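PDB 3T6C: D-galactonate dehydratase family member RspA, which dehydrates D-gluconate to 2-dehydro-3-deoxy-D-gluconate with low activity in vitro, using one magnesium ion per subunit, as a member of the enolase superfamily. Local coordinates for residues A[152-155]-A[156-160]; A[163-166]-A[167-171]; A[305-308]-A[309-313]. One frame throughout, in Å; residues are numbered along the deposited sequence. Where two conformers were deposited one is given.

Contact 1 of 3, residues A[152-155]-A[156-160]; sequences DGAD and EVEVE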
loop_
_atom_site.group_PDB
_atom_site.type_symbol
_atom_site.label_atom_id
_atom_site.label_comp_id
_atom_site.label_asym_id
_atom_site.label_seq_id
_atom_site.Cartn_x
_atom_site.Cartn_y
_atom_site.Cartn_z
ATOM N N ASP A 152 -22.222 -21.772 30.527
ATOM C CA ASP A 152 -21.075 -21.404 31.323
ATOM C C ASP A 152 -20.929 -22.527 32.347
ATOM O O ASP A 152 -21.759 -23.470 32.408
ATOM C CB ASP A 152 -21.393 -20.090 32.006
ATOM C CG ASP A 152 -20.178 -19.217 32.235
ATOM O OD1 ASP A 152 -19.196 -19.692 32.866
ATOM O OD2 ASP A 152 -20.214 -18.034 31.792
ATOM N N GLY A 153 -19.923 -22.387 33.187
ATOM C CA GLY A 153 -19.665 -23.374 34.201
ATOM C C GLY A 153 -18.306 -23.163 34.789
ATOM O O GLY A 153 -17.438 -22.467 34.239
ATOM N N ALA A 154 -18.082 -23.812 35.923
ATOM C CA ALA A 154 -16.853 -23.582 36.630
ATOM C C ALA A 154 -15.678 -24.383 36.032
ATOM O O ALA A 154 -14.511 -24.038 36.223
ATOM C CB ALA A 154 -17.055 -23.943 38.091
ATOM N N ASP A 155 -15.984 -25.488 35.343
ATOM C CA ASP A 155 -14.951 -26.336 34.759
ATOM C C ASP A 155 -15.461 -26.930 33.436
ATOM O O ASP A 155 -16.629 -26.688 33.058
ATOM C CB ASP A 155 -14.442 -27.408 35.755
ATOM C CG ASP A 155 -15.488 -28.393 36.150
ATOM O OD1 ASP A 155 -16.452 -28.599 35.412
ATOM O OD2 ASP A 155 -15.343 -29.016 37.228
ATOM N N GLU A 156 -14.622 -27.693 32.732
ATOM C CA GLU A 156 -14.993 -28.161 31.396
ATOM C C GLU A 156 -16.202 -29.093 31.440
ATOM O O GLU A 156 -17.017 -29.092 30.515
ATOM C CB GLU A 156 -13.799 -28.872 30.748
ATOM C CG GLU A 156 -12.622 -27.948 30.753
ATOM C CD GLU A 156 -11.351 -28.602 30.341
ATOM O OE1 GLU A 156 -10.346 -27.849 30.263
ATOM O OE2 GLU A 156 -11.367 -29.849 30.093
ATOM N N VAL A 157 -16.338 -29.861 32.506
ATOM C CA VAL A 157 -17.483 -30.789 32.609
ATOM C C VAL A 157 -18.794 -30.033 32.847
ATOM O O VAL A 157 -19.814 -30.342 32.252
ATOM C CB VAL A 157 -17.234 -31.853 33.698
ATOM C CG1 VAL A 157 -18.516 -32.676 33.924
ATOM C CG2 VAL A 157 -16.111 -32.780 33.242
ATOM N N GLU A 158 -18.771 -29.000 33.683
ATOM C CA GLU A 158 -19.991 -28.226 33.893
ATOM C C GLU A 158 -20.381 -27.540 32.596
ATOM O O GLU A 158 -21.561 -27.440 32.289
ATOM C CB GLU A 158 -19.793 -27.172 34.987
ATOM C CG GLU A 158 -19.664 -27.818 36.359
ATOM C CD GLU A 158 -19.767 -26.796 37.484
ATOM O OE1 GLU A 158 -19.918 -25.576 37.218
ATOM O OE2 GLU A 158 -19.705 -27.233 38.655
ATOM N N VAL A 159 -19.393 -27.007 31.869
ATOM C CA VAL A 159 -19.718 -26.338 30.589
ATOM C C VAL A 159 -20.322 -27.366 29.617
ATOM O O VAL A 159 -21.352 -27.115 28.940
ATOM C CB VAL A 159 -18.478 -25.645 29.968
ATOM C CG1 VAL A 159 -18.840 -24.981 28.612
ATOM C CG2 VAL A 159 -17.976 -24.581 30.907
ATOM N N GLU A 160 -19.710 -28.547 29.583
ATOM C CA GLU A 160 -20.217 -29.625 28.735
ATOM C C GLU A 160 -21.650 -29.968 29.090
ATOM O O GLU A 160 -22.506 -30.109 28.206
ATOM C CB GLU A 160 -19.328 -30.868 28.882
ATOM C CG GLU A 160 -19.869 -32.123 28.167
ATOM C CD GLU A 160 -19.270 -33.416 28.701
ATOM O OE1 GLU A 160 -18.232 -33.390 29.408
ATOM O OE2 GLU A 160 -19.813 -34.510 28.356
#
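Asp155 caps the backbone N-H of Glu158 in the first turn of the helix that starts at Glu156. Asp155 is the N-cap. Its OD1 accepts from Glu158 N at 2.9 Å, and the N-H points almost straight at the oxygen (166°). The carboxylate can fold over the helix start because CG stands between the backbone N and the carbonyl carbon (chi1 64°). The bond satisfies an amide that has no preceding helical turn to supply its acceptor.

The side chain of Glu158 reaches back to the loop. Its OE1 accepts from Ala154 N at 2.9 Å, nearly linearly at 171°. The N-H comes from above the carboxylate plane, not within it. The two bonds join the loop to the first turn, the second at Ala154, the residue before the N-cap. A third bond is pure backbone: Val159 N donates to Asp155 O at 3.0 Å and opens the regular helical pattern. Before the cap, Asp152 OD1 accepts from Gly153 N through its anti lone pair.

Methyl groups make van der Waals contacts with polar atoms. Ala154 CB lies 3.4 Å from Glu158 OE1. Val159 CG2 sits 3.7 Å from Gly153 N, beside the loop backbone. The Gly153 backbone passes close to the first helical turn, with Gly153 CA 3.7 Å from Glu158 OE1.

Two acids share this corner, and the positive charge of Lys200 probably eases their proximity: it makes a salt bridge with Asp155 OD2 and a weak, long ion pair with Glu158 OE2. The turn links strand 145-151 of the barrel domain to helix 156-168. Asp152 also bonds to Met180 N, while Glu156 packs on Arg228, Leu229 and His232 of helix 219-237.

Contact 2 of 3, residues A[163-166]-A[167-171]; sequences ARAK and MEEGY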
loop_
_atom_site.group_PDB
_atom_site.type_symbol
_atom_site.label_atom_id
_atom_site.label_comp_id
_atom_site.label_asym_id
_atom_site.label_seq_id
_atom_site.Cartn_x
_atom_site.Cartn_y
_atom_site.Cartn_z
ATOM N N ALA A 163 -24.012 -27.193 27.914
ATOM C CA ALA A 163 -24.151 -27.142 26.457
ATOM C C ALA A 163 -25.021 -28.309 25.984
ATOM O O ALA A 163 -25.858 -28.127 25.105
ATOM C CB ALA A 163 -22.802 -27.153 25.789
ATOM N N ARG A 164 -24.817 -29.498 26.553
ATOM C CA ARG A 164 -25.575 -30.677 26.150
ATOM C C ARG A 164 -27.054 -30.421 26.423
ATOM O O ARG A 164 -27.898 -30.748 25.606
ATOM C CB ARG A 164 -25.086 -31.907 26.900
ATOM C CG ARG A 164 -25.932 -33.102 26.601
ATOM C CD ARG A 164 -25.339 -34.395 27.200
ATOM N NE ARG A 164 -24.096 -34.770 26.515
ATOM C CZ ARG A 164 -22.904 -34.775 27.105
ATOM N NH1 ARG A 164 -22.825 -34.432 28.393
ATOM N NH2 ARG A 164 -21.803 -35.148 26.414
ATOM N N ALA A 165 -27.383 -29.790 27.555
ATOM C CA ALA A 165 -28.776 -29.477 27.854
ATOM C C ALA A 165 -29.357 -28.503 26.808
ATOM O O ALA A 165 -30.468 -28.726 26.330
ATOM C CB ALA A 165 -28.914 -28.854 29.260
ATOM N N LYS A 166 -28.602 -27.452 26.433
ATOM C CA LYS A 166 -29.060 -26.508 25.396
ATOM C C LYS A 166 -29.323 -27.238 24.062
ATOM O O LYS A 166 -30.304 -26.947 23.356
ATOM C CB LYS A 166 -28.042 -25.391 25.173
ATOM C CG LYS A 166 -27.762 -24.521 26.409
ATOM C CD LYS A 166 -28.965 -23.902 27.061
ATOM C CE LYS A 166 -28.422 -23.026 28.191
ATOM N NZ LYS A 166 -29.517 -22.345 28.928
ATOM N N MET A 167 -28.456 -28.183 23.733
ATOM C CA MET A 167 -28.656 -28.992 22.510
ATOM C C MET A 167 -29.941 -29.807 22.620
ATOM O O MET A 167 -30.692 -29.910 21.642
ATOM C CB MET A 167 -27.462 -29.920 22.283
ATOM C CG MET A 167 -26.204 -29.125 21.871
ATOM S SD MET A 167 -24.745 -30.193 21.924
ATOM C CE MET A 167 -25.031 -31.261 20.527
ATOM N N GLU A 168 -30.188 -30.390 23.794
ATOM C CA GLU A 168 -31.406 -31.180 23.991
ATOM C C GLU A 168 -32.653 -30.308 23.843
ATOM O O GLU A 168 -33.696 -30.775 23.351
ATOM C CB GLU A 168 -31.380 -31.896 25.353
ATOM C CG GLU A 168 -30.383 -33.049 25.372
ATOM C CD GLU A 168 -30.641 -34.046 24.252
ATOM O OE1 GLU A 168 -31.789 -34.527 24.156
ATOM O OE2 GLU A 168 -29.709 -34.320 23.457
ATOM N N GLU A 169 -32.564 -29.047 24.257
ATOM C CA GLU A 169 -33.667 -28.074 24.125
ATOM C C GLU A 169 -33.852 -27.578 22.701
ATOM O O GLU A 169 -34.785 -26.806 22.448
ATOM C CB GLU A 169 -33.395 -26.825 24.986
ATOM C CG GLU A 169 -33.311 -27.165 26.514
ATOM C CD GLU A 169 -32.547 -26.166 27.420
ATOM O OE1 GLU A 169 -32.404 -24.966 27.068
ATOM O OE2 GLU A 169 -32.038 -26.637 28.495
ATOM N N GLY A 170 -32.949 -27.960 21.802
ATOM C CA GLY A 170 -33.124 -27.568 20.413
ATOM C C GLY A 170 -32.225 -26.444 19.890
ATOM O O GLY A 170 -32.320 -26.087 18.713
ATOM N N TYR A 171 -31.341 -25.898 20.721
ATOM C CA TYR A 171 -30.406 -24.847 20.251
ATOM C C TYR A 171 -29.282 -25.472 19.477
ATOM O O TYR A 171 -28.762 -26.534 19.850
ATOM C CB TYR A 171 -29.848 -24.037 21.421
ATOM C CG TYR A 171 -30.932 -23.224 22.072
ATOM C CD1 TYR A 171 -31.370 -22.048 21.461
ATOM C CD2 TYR A 171 -31.524 -23.636 23.270
ATOM C CE1 TYR A 171 -32.348 -21.274 22.030
ATOM C CE2 TYR A 171 -32.577 -22.881 23.817
ATOM C CZ TYR A 171 -32.956 -21.713 23.202
ATOM O OH TYR A 171 -33.949 -20.943 23.773
#
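Lys166 O accepts a hydrogen bond from Tyr171 N at 3.0 Å, where the chain turns out of the helix. The donor is tilted 28° from the carbonyl plane. Gly170 N bonds back to Met167 O. This is a Schellman motif. Gly170 takes a positive phi of 105°, a conformation that suits glycine, which has no CB to press on the preceding carbonyl oxygen.

The Tyr171 ring sits beside the carbonyl of Lys166. CG is turned to the backbone N side, opposite the carbonyl carbon (chi1 -67°). This puts CD2 at 3.5 Å from Lys166 O, which lies at the ring edge, near the ring plane.

Ordinary helical bonds precede the cap. Met167 N donates to Ala163 O, Glu168 N to Arg164 O and Glu169 N to Ala165 O.

Lys166 and Glu169 run side by side and point the same way. Their touch is between Lys166 CD and Glu169 OE1, at 3.6 Å. The charged ends stay farther apart: Lys166 NZ is 4.3 Å from Glu169 OE1, too far for a salt bridge. Glu169 CG rests 3.2 Å from Ala165 O, and Met167 CG lies 3.4 Å from Ala163 O. Arg164 instead turns its guanidinium to Glu160, one turn back, in a salt bridge.

The turn is the way out of the helix in the beta-alpha-beta unit of 145-151, 156-168 and 173-176. Lys166 and Tyr171 lie against strand 145-151, Lys166 and Met167 touch Ile174 of strand 173-176, and Ala163 and Arg164 meet Leu237 of helix 219-237.

Contact 3 of 3, residues A[305-308]-A[309-313]; sequences EWKP and LIDNK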
loop_
_atom_site.group_PDB
_atom_site.type_symbol
_atom_site.label_atom_id
_atom_site.label_comp_id
_atom_site.label_asym_id
_atom_site.label_seq_id
_atom_site.Cartn_x
_atom_site.Cartn_y
_atom_site.Cartn_z
ATOM N N GLU A 305 -14.900 3.348 13.930
ATOM C CA GLU A 305 -14.641 2.009 14.461
ATOM C C GLU A 305 -15.053 0.908 13.485
ATOM O O GLU A 305 -14.248 0.066 13.124
ATOM C CB GLU A 305 -15.388 1.786 15.787
ATOM C CG GLU A 305 -14.875 2.755 16.869
ATOM C CD GLU A 305 -15.747 2.822 18.124
ATOM O OE1 GLU A 305 -16.997 2.703 17.972
ATOM O OE2 GLU A 305 -15.193 3.031 19.244
ATOM N N TRP A 306 -16.331 0.870 13.117
ATOM C CA TRP A 306 -16.848 -0.269 12.350
ATOM C C TRP A 306 -16.537 -0.259 10.844
ATOM O O TRP A 306 -16.277 -1.332 10.245
ATOM C CB TRP A 306 -18.337 -0.493 12.588
ATOM C CG TRP A 306 -19.273 0.690 12.450
ATOM C CD1 TRP A 306 -19.729 1.460 13.471
ATOM C CD2 TRP A 306 -19.900 1.190 11.262
ATOM N NE1 TRP A 306 -20.608 2.440 13.003
ATOM C CE2 TRP A 306 -20.693 2.297 11.645
ATOM C CE3 TRP A 306 -19.831 0.838 9.918
ATOM C CZ2 TRP A 306 -21.448 3.040 10.720
ATOM C CZ3 TRP A 306 -20.624 1.583 8.984
ATOM C CH2 TRP A 306 -21.387 2.654 9.402
ATOM N N LYS A 307 -16.477 0.930 10.237
ATOM C CA LYS A 307 -16.369 0.965 8.776
ATOM C C LYS A 307 -15.056 0.343 8.267
ATOM O O LYS A 307 -15.083 -0.500 7.361
ATOM C CB LYS A 307 -16.589 2.406 8.253
ATOM C CG LYS A 307 -16.677 2.417 6.687
ATOM C CD LYS A 307 -16.905 3.895 6.266
ATOM C CE LYS A 307 -16.847 4.058 4.767
ATOM N NZ LYS A 307 -15.513 3.699 4.215
ATOM N N PRO A 308 -13.884 0.718 8.838
ATOM C CA PRO A 308 -12.643 0.147 8.318
ATOM C C PRO A 308 -12.607 -1.372 8.491
ATOM O O PRO A 308 -12.010 -2.087 7.652
ATOM C CB PRO A 308 -11.544 0.835 9.164
ATOM C CG PRO A 308 -12.217 2.102 9.662
ATOM C CD PRO A 308 -13.638 1.746 9.873
ATOM N N LEU A 309 -13.253 -1.890 9.528
ATOM C CA LEU A 309 -13.154 -3.334 9.746
ATOM C C LEU A 309 -13.958 -4.037 8.673
ATOM O O LEU A 309 -13.530 -5.093 8.156
ATOM C CB LEU A 309 -13.753 -3.730 11.085
ATOM C CG LEU A 309 -13.024 -3.180 12.321
ATOM C CD1 LEU A 309 -13.538 -3.818 13.605
ATOM C CD2 LEU A 309 -11.551 -3.215 12.266
ATOM N N ILE A 310 -15.097 -3.446 8.314
ATOM C CA ILE A 310 -15.969 -4.102 7.331
ATOM C C ILE A 310 -15.329 -3.945 5.953
ATOM O O ILE A 310 -15.233 -4.919 5.185
ATOM C CB ILE A 310 -17.380 -3.539 7.404
ATOM C CG1 ILE A 310 -18.034 -3.925 8.750
ATOM C CG2 ILE A 310 -18.212 -4.097 6.218
ATOM C CD1 ILE A 310 -19.353 -3.122 9.003
ATOM N N ASP A 311 -14.833 -2.749 5.631
ATOM C CA ASP A 311 -14.195 -2.491 4.331
ATOM C C ASP A 311 -13.064 -3.436 4.042
ATOM O O ASP A 311 -12.916 -3.873 2.915
ATOM C CB ASP A 311 -13.591 -1.059 4.328
ATOM C CG ASP A 311 -14.604 -0.002 3.942
ATOM O OD1 ASP A 311 -15.568 -0.325 3.202
ATOM O OD2 ASP A 311 -14.367 1.158 4.306
ATOM N N ASN A 312 -12.278 -3.724 5.064
ATOM C CA ASN A 312 -11.047 -4.503 4.933
ATOM C C ASN A 312 -11.225 -6.000 5.245
ATOM O O ASN A 312 -10.238 -6.767 5.325
ATOM C CB ASN A 312 -9.912 -3.844 5.706
ATOM C CG ASN A 312 -9.524 -2.534 5.100
ATOM O OD1 ASN A 312 -8.959 -2.507 3.993
ATOM N ND2 ASN A 312 -9.830 -1.444 5.781
ATOM N N LYS A 313 -12.471 -6.429 5.425
ATOM C CA LYS A 313 -12.762 -7.858 5.646
ATOM C C LYS A 313 -12.093 -8.356 6.933
ATOM O O LYS A 313 -11.606 -9.506 6.999
ATOM C CB LYS A 313 -12.342 -8.732 4.440
ATOM C CG LYS A 313 -12.706 -8.101 3.066
ATOM C CD LYS A 313 -14.184 -7.787 2.903
ATOM C CE LYS A 313 -14.530 -7.392 1.458
ATOM N NZ LYS A 313 -13.869 -6.050 1.110
#
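Lys307 and Asp311 form a salt bridge one helical turn apart, with Lys307 NZ 2.8 Å from Asp311 OD2. The ammonium group meets the syn lone pair of that oxygen. The lysine chain leaves with CG anti to the backbone N (chi1 -172°), runs extended, and bends only at its last torsion to bring NZ to OD2. Asp311 N donates to Lys307 O at 2.8 Å, so the pair is joined by backbone as well.

Pro308 O is gripped twice by Asn312. Its backbone N donates at 3.1 Å and its ND2 at 2.9 Å, so one carbonyl takes both N-H groups where the helix ends. Pro308 O lies 21° out of the plane of the Asn312 side-chain amide.

Trp306 CE3 and Ile310 CD1 make an apolar contact at 4.1 Å. Trp306 O accepts from Ile310 N and, weakly, from Leu309 N.

Helix 303-311 links strands 294-296 and 317-318 in the barrel. Pro308 has no N-H, and the helix kinks there. It closes in a Schellman motif at Lys313, which has positive phi: Leu314 N bonds to Leu309 O, and Lys313 N to Ile310 O at 3.2 Å.

Further out, Asp311 OD1 is held by Tyr337 OH of helix 328-340, the same helix on which Trp306 and Ile310 pack. Lys307 NZ has partners in other chains: a salt bridge to Glu281 of the fourth subunit and a hydrogen bond to Asn341 of the third. Lys313 NZ hydrogen-bonds to Asp311 O and Asn341 OD1 and makes a salt bridge to Glu281 of the second subunit.

Contacts 1 and 2 lie on one helix, 156-168, with centres about 14 Å apart. Contact 1 starts it and contact 2 ends it. Both are partly buried. Contact 1 relies on acidic side chains bonded to backbone N-H groups. Contact 2 relies on backbone carbonyls and a glycine. Contact 3 ends a different barrel helix, 303-311; its centre lies about 35 Å from that of contact 1 and about 34 Å from that of contact 2. It is more buried, and its charged groups meet three neighbouring subunits. Contact 2 has one weak bond to another chain, and contact 1 touches none. Contacts 2 and 3 both close with Schellman motifs, using Gly170 and Lys313.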